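Local coordinates for protein SPI-1 type 3 secretion system secretin (Salmonella enterica subsp. enterica serovar Typhimurium, PDB 4G08) that forms the ring-shaped outer-membrane pore of the injectisome, the type III secretion machine that injects bacterial effector proteins into eukaryotic host cells, at residues R24-A29 / N59-K64. Sequence-based numbering, arbitrary orientation.
Sequences RTFFDA and NALLEK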
loop_
_atom_site.group_PDB
_atom_site.type_symbol
_atom_site.label_atom_id
_atom_site.label_comp_id
_atom_site.label_asym_id
_atom_site.label_seq_id
_atom_site.Cartn_x
_atom_site.Cartn_y
_atom_site.Cartn_z
ATOM N N ARG A 24 15.625 2.065 -7.201
ATOM C CA ARG A 24 14.988 1.763 -8.470
ATOM C C ARG A 24 15.669 0.596 -9.160
ATOM O O ARG A 24 15.015 -0.330 -9.627
ATOM C CB ARG A 24 14.959 2.964 -9.403
ATOM C CG ARG A 24 14.015 2.746 -10.572
ATOM C CD ARG A 24 13.878 3.978 -11.446
ATOM N NE ARG A 24 13.440 5.150 -10.693
ATOM C CZ ARG A 24 12.171 5.405 -10.407
ATOM N NH1 ARG A 24 11.238 4.534 -10.760
ATOM N NH2 ARG A 24 11.828 6.538 -9.806
ATOM N N THR A 25 16.989 0.626 -9.196
ATOM C CA THR A 25 17.739 -0.469 -9.777
ATOM C C THR A 25 17.495 -1.754 -8.999
ATOM O O THR A 25 17.167 -2.795 -9.576
ATOM C CB THR A 25 19.229 -0.138 -9.766
ATOM O OG1 THR A 25 19.473 0.941 -10.676
ATOM C CG2 THR A 25 20.049 -1.341 -10.169
ATOM N N PHE A 26 17.492 -1.633 -7.681
ATOM C CA PHE A 26 17.320 -2.789 -6.824
ATOM C C PHE A 26 15.969 -3.457 -7.044
ATOM O O PHE A 26 15.894 -4.665 -7.259
ATOM C CB PHE A 26 17.459 -2.378 -5.370
ATOM C CG PHE A 26 17.192 -3.488 -4.413
ATOM C CD1 PHE A 26 18.148 -4.455 -4.179
ATOM C CD2 PHE A 26 15.942 -3.638 -3.863
ATOM C CE1 PHE A 26 17.877 -5.519 -3.348
ATOM C CE2 PHE A 26 15.678 -4.670 -2.999
ATOM C CZ PHE A 26 16.640 -5.625 -2.760
ATOM N N PHE A 27 14.896 -2.677 -7.002
ATOM C CA PHE A 27 13.572 -3.264 -7.174
ATOM C C PHE A 27 13.293 -3.726 -8.591
ATOM O O PHE A 27 12.602 -4.723 -8.779
ATOM C CB PHE A 27 12.480 -2.319 -6.710
ATOM C CG PHE A 27 12.354 -2.252 -5.235
ATOM C CD1 PHE A 27 12.125 -3.394 -4.498
ATOM C CD2 PHE A 27 12.632 -1.079 -4.574
ATOM C CE1 PHE A 27 12.092 -3.345 -3.123
ATOM C CE2 PHE A 27 12.613 -1.023 -3.200
ATOM C CZ PHE A 27 12.330 -2.155 -2.472
ATOM N N ASP A 28 13.958 -3.127 -9.570
ATOM C CA ASP A 28 13.935 -3.685 -10.916
ATOM C C ASP A 28 14.528 -5.083 -10.920
ATOM O O ASP A 28 13.994 -5.990 -11.556
ATOM C CB ASP A 28 14.697 -2.802 -11.898
ATOM C CG ASP A 28 13.875 -1.627 -12.375
ATOM O OD1 ASP A 28 12.657 -1.600 -12.102
ATOM O OD2 ASP A 28 14.456 -0.700 -12.977
ATOM N N ALA A 29 15.604 -5.266 -10.166
ATOM C CA ALA A 29 16.245 -6.570 -10.070
ATOM C C ALA A 29 15.314 -7.589 -9.426
ATOM O O ALA A 29 15.185 -8.715 -9.903
ATOM C CB ALA A 29 17.535 -6.463 -9.281
ATOM N N ASN A 59 7.974 -10.977 -1.221
ATOM C CA ASN A 59 7.056 -10.268 -0.341
ATOM C C ASN A 59 7.583 -10.145 1.078
ATOM O O ASN A 59 7.405 -9.115 1.721
ATOM C CB ASN A 59 5.684 -10.921 -0.334
ATOM C CG ASN A 59 4.832 -10.481 -1.499
ATOM O OD1 ASN A 59 5.174 -9.535 -2.210
ATOM N ND2 ASN A 59 3.624 -11.029 -1.592
ATOM N N ALA A 60 8.280 -11.169 1.550
ATOM C CA ALA A 60 8.915 -11.084 2.854
ATOM C C ALA A 60 10.028 -10.047 2.852
ATOM O O ALA A 60 10.210 -9.314 3.823
ATOM C CB ALA A 60 9.460 -12.433 3.256
ATOM N N LEU A 61 10.787 -10.004 1.764
ATOM C CA LEU A 61 11.861 -9.032 1.627
ATOM C C LEU A 61 11.320 -7.614 1.601
ATOM O O LEU A 61 11.887 -6.709 2.209
ATOM C CB LEU A 61 12.645 -9.293 0.351
ATOM C CG LEU A 61 13.897 -8.436 0.248
ATOM C CD1 LEU A 61 14.746 -8.601 1.491
ATOM C CD2 LEU A 61 14.682 -8.803 -0.993
ATOM N N LEU A 62 10.246 -7.414 0.851
ATOM C CA LEU A 62 9.612 -6.114 0.788
ATOM C C LEU A 62 9.187 -5.637 2.161
ATOM O O LEU A 62 9.296 -4.451 2.473
ATOM C CB LEU A 62 8.400 -6.172 -0.121
ATOM C CG LEU A 62 8.720 -5.905 -1.581
ATOM C CD1 LEU A 62 7.530 -6.288 -2.425
ATOM C CD2 LEU A 62 9.051 -4.442 -1.785
ATOM N N GLU A 63 8.616 -6.535 2.952
ATOM C CA GLU A 63 8.182 -6.157 4.283
ATOM C C GLU A 63 9.368 -5.769 5.145
ATOM O O GLU A 63 9.323 -4.773 5.857
ATOM C CB GLU A 63 7.404 -7.284 4.944
ATOM C CG GLU A 63 6.098 -7.595 4.247
ATOM C CD GLU A 63 4.886 -7.149 5.043
ATOM O OE1 GLU A 63 3.768 -7.187 4.486
ATOM O OE2 GLU A 63 5.040 -6.810 6.239
ATOM N N LYS A 64 10.443 -6.544 5.071
ATOM C CA LYS A 64 11.599 -6.261 5.898
ATOM C C LYS A 64 12.286 -4.966 5.479
ATOM O O LYS A 64 12.624 -4.128 6.318
ATOM C CB LYS A 64 12.587 -7.411 5.826
ATOM C CG LYS A 64 13.624 -7.340 6.920
ATOM C CD LYS A 64 14.446 -8.603 6.974
ATOM C CE LYS A 64 15.725 -8.407 6.194
ATOM N NZ LYS A 64 16.712 -9.476 6.483
#
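Helices 23-30 and 58-69 of the periplasmic N0 domain of this secretin meet here through two aromatic-leucine pairs, Phe26 with Leu61 and Phe27 with Leu62. The contact is wholly apolar, without a hydrogen bond between the segments, and most of it is buried. The backbones stay well apart, 9.3 Å between Phe27 CA and Leu62 CA, so the phenylalanine rings and the leucine branches reach in from both helices to meet between them. Phe26 swings CG anti to its own nitrogen (chi1 176°) and reaches out from its helix head-on to Leu61, whose CD2 sits 4.1 Å from CZ, at the ring edge and near its plane. Phe27 takes the other course, CG beside the backbone nitrogen (chi1 -76°), and its ring meets one branch of Leu62, the CD2 methyl, at a slant. The two rings also pack on each other: Phe26 CD2 stands 3.8 Å above the plane of the Phe27 ring, over its centre, while Phe27 CE1 lies in the plane of the Phe26 ring at its edge, which probably helps to hold both rings at their present tilt. Beneath the helices, Phe27 and Leu62 both rest on Ile82 of strand 80-84, joining the pair to the mixed sheet; Phe26 instead packs against Phe16 and meets Phe53 edge-to-face, on the side of the antiparallel sheet. The closest approach between the segments is Leu62 CD2 to Phe27 CE1, 3.5 Å.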